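Side-chain contacts in N2152 (Neocallimastix frontalis, PDB 5U22), which probably hydrolyses glycosidic linkages of arabinosyl substrates as a family 39 glycoside hydrolase, built from a TIM barrel and a beta sandwich: residues H38-A43 against N245-E250; N142-E147 against K165-L170; I278-W281 against H285-R288. All blocks are in the same frame, centred on the assembly; numbering follows the deposited sequence.

Contact 1: H38-A43 against N245-E250; sequences HCASGA and NEYCDE
Tyr247 reaches across to Ala40 with the phenol end of its ring, and the hydroxyl and the carbonyl make the main contact of the pair. The first torsion sets CG between the backbone N and the carbonyl carbon (chi1 68°), which carries the hydroxyl out to the loop. There Tyr247 OH donates a hydrogen bond of 2.7 Å to Ala40 O. The donor lies in the plane of the carbonyl and meets a lone pair, with a C=O...donor angle of 140°. Relative to the ring, Ala40 O sits at the edge, near its plane, while Phe268 (edge-to-face) and Phe264 pack on the tyrosine ring. The methyl of the same alanine fills in beside the bond, Ala40 CB lying 3.5 Å from Tyr247 OH and 4.1 Å from Tyr247 CZ.

Ala40 belongs to the type I turn His38-Ser41, closed by Ser41 N to His38 O at 2.9 Å. An inverse gamma turn centred on Ser41 follows, in which Gly42 N makes a weak bond to the same Ala40 O. The tyrosine comes from the end of strand 242-247 in the parallel barrel, and Tyr306 OH bonds to its hydroxyl. A phenylalanine here would probably remove the strong bond to Ala40 O, leaving the weak one from Gly42 N, and cost Tyr306 OH its partner. The chemistry is thus that of a buried carbonyl satisfied by a buried phenol: a directional side-chain bond, with the Ala40 methyl packed beside it, adds to the backbone bonds, such as Gly42 with Ile278, that join the loop to the barrel.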
loop_
_atom_site.group_PDB
_atom_site.type_symbol
_atom_site.label_atom_id
_atom_site.label_comp_id
_atom_site.label_asym_id
_atom_site.label_seq_id
_atom_site.Cartn_x
_atom_site.Cartn_y
_atom_site.Cartn_z
ATOM N N HIS A 38 3.346 4.872 -7.296
ATOM C CA HIS A 38 2.637 3.612 -7.062
ATOM C C HIS A 38 2.770 3.195 -5.604
ATOM O O HIS A 38 3.072 2.043 -5.280
ATOM C CB HIS A 38 3.138 2.527 -8.015
ATOM C CG HIS A 38 3.469 3.062 -9.368
ATOM N ND1 HIS A 38 4.765 3.240 -9.800
ATOM C CD2 HIS A 38 2.673 3.545 -10.350
ATOM C CE1 HIS A 38 4.751 3.773 -11.012
ATOM N NE2 HIS A 38 3.494 3.969 -11.368
ATOM N N CYS A 39 2.528 4.161 -4.718
ATOM C CA CYS A 39 2.872 3.974 -3.312
ATOM C C CYS A 39 2.154 2.781 -2.699
ATOM O O CYS A 39 2.720 2.108 -1.836
ATOM C CB CYS A 39 2.573 5.248 -2.515
ATOM S SG CYS A 39 0.820 5.718 -2.362
ATOM N N ALA A 40 0.936 2.476 -3.146
ATOM C CA ALA A 40 0.158 1.400 -2.546
ATOM C C ALA A 40 0.404 0.042 -3.204
ATOM O O ALA A 40 -0.314 -0.913 -2.894
ATOM C CB ALA A 40 -1.340 1.744 -2.588
ATOM N N SER A 41 1.415 -0.073 -4.074
ATOM C CA SER A 41 1.668 -1.309 -4.821
ATOM C C SER A 41 2.624 -2.191 -4.026
ATOM O O SER A 41 3.842 -2.188 -4.234
ATOM C CB SER A 41 2.239 -1.011 -6.203
ATOM O OG SER A 41 1.383 -0.193 -6.974
ATOM N N GLY A 42 2.054 -2.973 -3.110
ATOM C CA GLY A 42 2.847 -3.906 -2.318
ATOM C C GLY A 42 1.930 -4.755 -1.463
ATOM O O GLY A 42 0.731 -4.488 -1.360
ATOM N N ALA A 43 2.513 -5.787 -0.837
ATOM C CA ALA A 43 1.720 -6.700 -0.013
ATOM C C ALA A 43 2.579 -7.379 1.046
ATOM O O ALA A 43 3.751 -7.681 0.816
ATOM C CB ALA A 43 1.032 -7.774 -0.862
ATOM N N ASN A 245 1.546 -0.455 6.230
ATOM C CA ASN A 245 2.120 -1.663 5.660
ATOM C C ASN A 245 1.250 -2.891 5.865
ATOM O O ASN A 245 1.710 -4.006 5.607
ATOM C CB ASN A 245 3.565 -1.889 6.155
ATOM C CG ASN A 245 3.700 -1.952 7.665
ATOM O OD1 ASN A 245 2.733 -2.203 8.386
ATOM N ND2 ASN A 245 4.925 -1.754 8.150
ATOM N N GLU A 246 -0.007 -2.697 6.273
ATOM C CA GLU A 246 -1.093 -3.653 6.045
ATOM C C GLU A 246 -2.363 -2.855 5.817
ATOM O O GLU A 246 -2.702 -2.010 6.648
ATOM C CB GLU A 246 -1.294 -4.607 7.232
ATOM C CG GLU A 246 -0.085 -5.534 7.508
ATOM C CD GLU A 246 -0.381 -6.547 8.588
ATOM O OE1 GLU A 246 -1.558 -6.935 8.694
ATOM O OE2 GLU A 246 0.550 -6.942 9.328
ATOM N N TYR A 247 -3.071 -3.111 4.713
ATOM C CA TYR A 247 -4.353 -2.442 4.509
ATOM C C TYR A 247 -5.357 -3.360 3.827
ATOM O O TYR A 247 -5.001 -4.135 2.938
ATOM C CB TYR A 247 -4.217 -1.140 3.691
ATOM C CG TYR A 247 -3.822 -1.248 2.222
ATOM C CD1 TYR A 247 -2.501 -1.062 1.821
ATOM C CD2 TYR A 247 -4.780 -1.442 1.231
ATOM C CE1 TYR A 247 -2.139 -1.123 0.482
ATOM C CE2 TYR A 247 -4.429 -1.513 -0.103
ATOM C CZ TYR A 247 -3.117 -1.345 -0.476
ATOM O OH TYR A 247 -2.772 -1.402 -1.804
ATOM N N CYS A 248 -6.620 -3.234 4.233
ATOM C CA CYS A 248 -7.701 -4.061 3.702
ATOM C C CYS A 248 -9.019 -3.485 4.181
ATOM O O CYS A 248 -9.082 -2.872 5.247
ATOM C CB CYS A 248 -7.566 -5.513 4.179
ATOM S SG CYS A 248 -8.676 -6.716 3.399
ATOM N N ASP A 249 -10.064 -3.678 3.378
ATOM C CA ASP A 249 -11.418 -3.434 3.851
ATOM C C ASP A 249 -11.673 -4.226 5.130
ATOM O O ASP A 249 -11.051 -5.264 5.370
ATOM C CB ASP A 249 -12.432 -3.850 2.777
ATOM C CG ASP A 249 -13.843 -3.464 3.146
ATOM O OD1 ASP A 249 -14.187 -2.283 2.956
ATOM O OD2 ASP A 249 -14.597 -4.319 3.657
ATOM N N GLU A 250 -12.609 -3.735 5.954
ATOM C CA GLU A 250 -12.975 -4.457 7.172
ATOM C C GLU A 250 -13.360 -5.904 6.883
ATOM O O GLU A 250 -13.085 -6.795 7.698
ATOM C CB GLU A 250 -14.121 -3.734 7.897
ATOM C CG GLU A 250 -15.439 -3.611 7.099
ATOM C CD GLU A 250 -16.267 -2.398 7.520
ATOM O OE1 GLU A 250 -15.779 -1.263 7.339
ATOM O OE2 GLU A 250 -17.395 -2.574 8.043
#

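Contact 2: N142-E147 against K165-L170; sequences NEIWNE and KQTYDL
Ile144 sets its CB toward helix 160-174, and its branches meet Thr167 and Tyr168. From CB the chain divides. The CG2 branch, anti to the backbone N, lies 4.0 Å from Thr167 CG2 and equally near Thr167 CB. The other branch starts at CG1, beside the backbone N, and this atom too rests against the threonine methyl, at 4.1 Å from Thr167 CG2. The two side chains pass alongside one another, running opposite ways, and one methyl serves both branches of its neighbour.

The pairing joins the end of strand 139-143 to the barrel-facing side of helix 160-174, part of a beta-alpha-beta crossover of the TIM barrel in which the helix leads on to the adjacent parallel strand 180-185. Beyond CG1 the isoleucine runs fully extended (chi2 -180°), which carries CD1 past the threonine to the helix backbone. This terminal methyl lies 3.7 Å from Tyr168 N and 4.0 Å from Tyr168 CB. Met163, Trp164 and Leu171 of the same helix also touch the isoleucine. The polar ends of its partners are engaged elsewhere: Thr167 OG1 bonds to Met163 O within the helix, and Tyr168 OH meets Arg172 NH2 and Leu206 O.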
loop_
_atom_site.group_PDB
_atom_site.type_symbol
_atom_site.label_atom_id
_atom_site.label_comp_id
_atom_site.label_asym_id
_atom_site.label_seq_id
_atom_site.Cartn_x
_atom_site.Cartn_y
_atom_site.Cartn_z
ATOM N N ASN A 142 14.313 -1.551 8.784
ATOM C CA ASN A 142 14.119 -2.529 9.852
ATOM C C ASN A 142 12.887 -2.151 10.666
ATOM O O ASN A 142 12.876 -1.111 11.332
ATOM C CB ASN A 142 15.332 -2.586 10.786
ATOM C CG ASN A 142 16.588 -3.098 10.107
ATOM O OD1 ASN A 142 17.680 -2.540 10.277
ATOM N ND2 ASN A 142 16.445 -4.161 9.348
ATOM N N GLU A 143 11.872 -3.005 10.646
ATOM C CA GLU A 143 10.637 -2.773 11.382
ATOM C C GLU A 143 10.712 -3.535 12.699
ATOM O O GLU A 143 10.848 -4.761 12.701
ATOM C CB GLU A 143 9.437 -3.214 10.544
ATOM C CG GLU A 143 8.088 -2.899 11.160
ATOM C CD GLU A 143 6.933 -3.442 10.334
ATOM O OE1 GLU A 143 7.176 -4.250 9.403
ATOM O OE2 GLU A 143 5.779 -3.060 10.622
ATOM N N ILE A 144 10.634 -2.807 13.815
ATOM C CA ILE A 144 10.998 -3.375 15.111
ATOM C C ILE A 144 9.965 -4.393 15.590
ATOM O O ILE A 144 10.325 -5.432 16.163
ATOM C CB ILE A 144 11.222 -2.241 16.137
ATOM C CG1 ILE A 144 12.567 -1.563 15.869
ATOM C CG2 ILE A 144 11.150 -2.768 17.590
ATOM C CD1 ILE A 144 12.912 -0.419 16.830
ATOM N N TRP A 145 8.679 -4.132 15.361
ATOM C CA TRP A 145 7.635 -4.986 15.915
ATOM C C TRP A 145 6.450 -5.014 14.956
ATOM O O TRP A 145 6.527 -4.517 13.829
ATOM C CB TRP A 145 7.233 -4.497 17.311
ATOM C CG TRP A 145 6.555 -5.557 18.146
ATOM C CD1 TRP A 145 5.247 -5.572 18.560
ATOM C CD2 TRP A 145 7.151 -6.752 18.655
ATOM N NE1 TRP A 145 4.995 -6.706 19.302
ATOM C CE2 TRP A 145 6.154 -7.440 19.387
ATOM C CE3 TRP A 145 8.434 -7.305 18.580
ATOM C CZ2 TRP A 145 6.398 -8.658 20.021
ATOM C CZ3 TRP A 145 8.683 -8.516 19.226
ATOM C CH2 TRP A 145 7.665 -9.178 19.939
ATOM N N ASN A 146 5.343 -5.604 15.410
ATOM C CA ASN A 146 4.136 -5.722 14.593
ATOM C C ASN A 146 2.950 -5.739 15.537
ATOM O O ASN A 146 2.852 -6.636 16.381
ATOM C CB ASN A 146 4.155 -6.998 13.741
ATOM C CG ASN A 146 2.909 -7.151 12.865
ATOM O OD1 ASN A 146 2.400 -6.183 12.305
ATOM N ND2 ASN A 146 2.428 -8.388 12.735
ATOM N N GLU A 147 2.070 -4.752 15.396
ATOM C CA GLU A 147 0.833 -4.666 16.166
ATOM C C GLU A 147 1.065 -4.843 17.673
ATOM O O GLU A 147 0.493 -5.751 18.290
ATOM C CB GLU A 147 -0.190 -5.664 15.648
ATOM C CG GLU A 147 -0.454 -5.446 14.152
ATOM C CD GLU A 147 -1.733 -6.078 13.642
ATOM O OE1 GLU A 147 -2.214 -7.070 14.245
ATOM O OE2 GLU A 147 -2.261 -5.570 12.620
ATOM N N LYS A 165 12.561 1.297 22.581
ATOM C CA LYS A 165 13.758 2.089 22.842
ATOM C C LYS A 165 15.014 1.229 22.795
ATOM O O LYS A 165 16.012 1.594 22.164
ATOM C CB LYS A 165 13.623 2.768 24.204
ATOM C CG LYS A 165 14.904 3.409 24.726
ATOM C CD LYS A 165 15.404 4.517 23.818
ATOM C CE LYS A 165 16.556 5.287 24.473
ATOM N NZ LYS A 165 17.199 6.216 23.512
ATOM N N GLN A 166 14.984 0.075 23.458
ATOM C CA GLN A 166 16.188 -0.743 23.543
ATOM C C GLN A 166 16.548 -1.338 22.193
ATOM O O GLN A 166 17.730 -1.426 21.839
ATOM C CB GLN A 166 16.002 -1.837 24.598
ATOM C CG GLN A 166 15.976 -1.298 26.040
ATOM C CD GLN A 166 15.484 -2.326 27.057
ATOM O OE1 GLN A 166 15.781 -3.519 26.945
ATOM N NE2 GLN A 166 14.724 -1.865 28.049
ATOM N N THR A 167 15.549 -1.746 21.416
ATOM C CA THR A 167 15.847 -2.326 20.114
ATOM C C THR A 167 16.288 -1.245 19.133
ATOM O O THR A 167 17.159 -1.475 18.284
ATOM C CB THR A 167 14.622 -3.084 19.592
ATOM O OG1 THR A 167 14.194 -4.022 20.586
ATOM C CG2 THR A 167 14.956 -3.825 18.320
ATOM N N TYR A 168 15.676 -0.064 19.230
ATOM C CA TYR A 168 16.083 1.081 18.425
ATOM C C TYR A 168 17.557 1.404 18.644
ATOM O O TYR A 168 18.316 1.589 17.684
ATOM C CB TYR A 168 15.193 2.272 18.788
ATOM C CG TYR A 168 15.360 3.539 17.976
ATOM C CD1 TYR A 168 16.435 4.405 18.192
ATOM C CD2 TYR A 168 14.404 3.907 17.044
ATOM C CE1 TYR A 168 16.567 5.584 17.458
ATOM C CE2 TYR A 168 14.524 5.079 16.315
ATOM C CZ TYR A 168 15.602 5.906 16.521
ATOM O OH TYR A 168 15.692 7.064 15.790
ATOM N N ASP A 169 17.989 1.451 19.908
ATOM C CA ASP A 169 19.389 1.754 20.188
ATOM C C ASP A 169 20.294 0.678 19.624
ATOM O O ASP A 169 21.384 0.974 19.116
ATOM C CB ASP A 169 19.615 1.911 21.694
ATOM C CG ASP A 169 18.969 3.172 22.252
ATOM O OD1 ASP A 169 18.528 4.011 21.447
ATOM O OD2 ASP A 169 18.895 3.318 23.493
ATOM N N LEU A 170 19.863 -0.583 19.706
ATOM C CA LEU A 170 20.630 -1.671 19.113
ATOM C C LEU A 170 20.775 -1.482 17.603
ATOM O O LEU A 170 21.878 -1.588 17.056
ATOM C CB LEU A 170 19.965 -3.011 19.437
ATOM C CG LEU A 170 20.569 -4.184 18.650
ATOM C CD1 LEU A 170 22.005 -4.434 19.089
ATOM C CD2 LEU A 170 19.728 -5.433 18.801
#

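Contact 3: I278-W281 against H285-R288; sequences ITWW and HPGR
Trp280 and Pro286 run alongside each other in the same sense, with NE1, CE2 and CZ2 of the indole set along the proline. The shortest approach is Trp280 NE1 to Pro286 CA, 3.4 Å, and it is oblique to the indole plane. Further along the ring system, Trp280 CZ2 meets Pro286 CB at 3.6 Å, while Trp280 CE2 lies 3.8 Å from that same CB. The preceding carbonyl carbon completes the first shell: His285 C comes to the ring edge, near its plane, 3.9 Å from Trp280 NE1. With CG anti to the backbone N (chi1 180°), the indole extends from its loop toward the second arm.

One step outward, Tyr45 stacks on the indole and also joins Gly287 through a backbone hydrogen bond, thereby touching both arms. Gly287 adopts angles (phi 85°) at which a CB would press on the carbonyl O of Pro286. Next to it, Arg288 lays its guanidinium over His285, whose CB sits 3.6 Å above the centre of that plane; a salt bridge from Arg288 NE to Asp296 holds the arginine. Trp280 O hydrogen-bonds to a bound BTB molecule, probably from the crystallisation liquor.

On the tryptophan side the contact is made by the indole; on the other it includes Pro286 CA and N and His285 C as well as the proline ring. Apart from these two nitrogens it is of carbon atoms, held by van der Waals packing.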
loop_
_atom_site.group_PDB
_atom_site.type_symbol
_atom_site.label_atom_id
_atom_site.label_comp_id
_atom_site.label_asym_id
_atom_site.label_seq_id
_atom_site.Cartn_x
_atom_site.Cartn_y
_atom_site.Cartn_z
ATOM N N ILE A 278 -0.783 -4.407 1.004
ATOM C CA ILE A 278 -1.994 -5.166 1.250
ATOM C C ILE A 278 -1.770 -6.167 2.390
ATOM O O ILE A 278 -0.654 -6.661 2.608
ATOM C CB ILE A 278 -2.427 -5.862 -0.052
ATOM C CG1 ILE A 278 -2.691 -4.805 -1.129
ATOM C CG2 ILE A 278 -3.684 -6.716 0.145
ATOM C CD1 ILE A 278 -2.846 -5.405 -2.502
ATOM N N THR A 279 -2.840 -6.444 3.140
ATOM C CA THR A 279 -2.814 -7.442 4.199
ATOM C C THR A 279 -2.448 -8.825 3.671
ATOM O O THR A 279 -2.395 -9.083 2.461
ATOM C CB THR A 279 -4.182 -7.543 4.888
ATOM O OG1 THR A 279 -5.223 -7.580 3.891
ATOM C CG2 THR A 279 -4.400 -6.372 5.835
ATOM N N TRP A 280 -2.189 -9.727 4.624
ATOM C CA TRP A 280 -2.073 -11.171 4.384
ATOM C C TRP A 280 -3.049 -11.840 5.342
ATOM O O TRP A 280 -2.650 -12.379 6.380
ATOM C CB TRP A 280 -0.651 -11.651 4.600
ATOM C CG TRP A 280 -0.462 -13.132 4.378
ATOM C CD1 TRP A 280 -0.989 -13.895 3.373
ATOM C CD2 TRP A 280 0.308 -14.016 5.195
ATOM N NE1 TRP A 280 -0.573 -15.197 3.501
ATOM C CE2 TRP A 280 0.213 -15.301 4.622
ATOM C CE3 TRP A 280 1.072 -13.845 6.357
ATOM C CZ2 TRP A 280 0.856 -16.408 5.172
ATOM C CZ3 TRP A 280 1.715 -14.939 6.896
ATOM C CH2 TRP A 280 1.605 -16.206 6.305
ATOM N N TRP A 281 -4.338 -11.788 5.009
ATOM C CA TRP A 281 -5.325 -12.407 5.886
ATOM C C TRP A 281 -5.418 -13.916 5.713
ATOM O O TRP A 281 -5.853 -14.599 6.643
ATOM C CB TRP A 281 -6.718 -11.808 5.661
ATOM C CG TRP A 281 -6.957 -10.535 6.396
ATOM C CD1 TRP A 281 -7.247 -9.319 5.851
ATOM C CD2 TRP A 281 -6.927 -10.344 7.813
ATOM N NE1 TRP A 281 -7.411 -8.383 6.842
ATOM C CE2 TRP A 281 -7.221 -8.990 8.056
ATOM C CE3 TRP A 281 -6.702 -11.192 8.903
ATOM C CZ2 TRP A 281 -7.277 -8.458 9.340
ATOM C CZ3 TRP A 281 -6.762 -10.667 10.171
ATOM C CH2 TRP A 281 -7.047 -9.310 10.383
ATOM N N HIS A 285 -2.301 -19.252 2.112
ATOM C CA HIS A 285 -1.986 -18.913 0.720
ATOM C C HIS A 285 -1.061 -17.702 0.617
ATOM O O HIS A 285 -1.404 -16.689 -0.000
ATOM C CB HIS A 285 -3.276 -18.684 -0.068
ATOM C CG HIS A 285 -4.259 -19.813 0.042
ATOM N ND1 HIS A 285 -3.942 -21.112 -0.298
ATOM C CD2 HIS A 285 -5.549 -19.836 0.451
ATOM C CE1 HIS A 285 -4.993 -21.886 -0.098
ATOM N NE2 HIS A 285 -5.985 -21.137 0.351
ATOM N N PRO A 286 0.151 -17.797 1.156
ATOM C CA PRO A 286 1.114 -16.708 0.979
ATOM C C PRO A 286 1.589 -16.653 -0.462
ATOM O O PRO A 286 1.439 -17.602 -1.232
ATOM C CB PRO A 286 2.255 -17.091 1.921
ATOM C CG PRO A 286 2.221 -18.600 1.895
ATOM C CD PRO A 286 0.763 -18.972 1.803
ATOM N N GLY A 287 2.159 -15.514 -0.826
ATOM C CA GLY A 287 2.756 -15.392 -2.139
ATOM C C GLY A 287 1.790 -15.008 -3.234
ATOM O O GLY A 287 2.114 -15.156 -4.419
ATOM N N ARG A 288 0.613 -14.492 -2.884
ATOM C CA ARG A 288 -0.373 -14.135 -3.899
ATOM C C ARG A 288 -0.517 -12.627 -4.068
ATOM O O ARG A 288 -1.559 -12.154 -4.535
ATOM C CB ARG A 288 -1.717 -14.789 -3.577
ATOM C CG ARG A 288 -1.631 -16.288 -3.738
ATOM C CD ARG A 288 -2.988 -16.958 -3.686
ATOM N NE ARG A 288 -2.851 -18.409 -3.808
ATOM C CZ ARG A 288 -3.871 -19.247 -3.660
ATOM N NH1 ARG A 288 -5.075 -18.763 -3.397
ATOM N NH2 ARG A 288 -3.688 -20.558 -3.775
#

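Contacts 1 and 3 flank the BTB site, while contact 2 packs the barrel wall and sends Asn146 and Glu147 to it. Contacts 1 and 3 have centres about 11 Å apart and are joined by backbone, Gly42 O lying 2.8 Å from Ile278 N. The centre of contact 2 is about 22 Å from that of contact 1, yet Asn245 ND2 and Glu143 OE2 are 2.9 Å apart, a probable hydrogen bond. Asn146, Glu147, Glu246 and Trp280 all hydrogen-bond to BTB. Glu147 and Glu246, near the ends of strands 139-143 and 242-247, with Glu147 OE2 4.2 Å from Glu246 OE1, are consistent with the acid/base and nucleophile of family 39 hydrolases, so this is probably the active site.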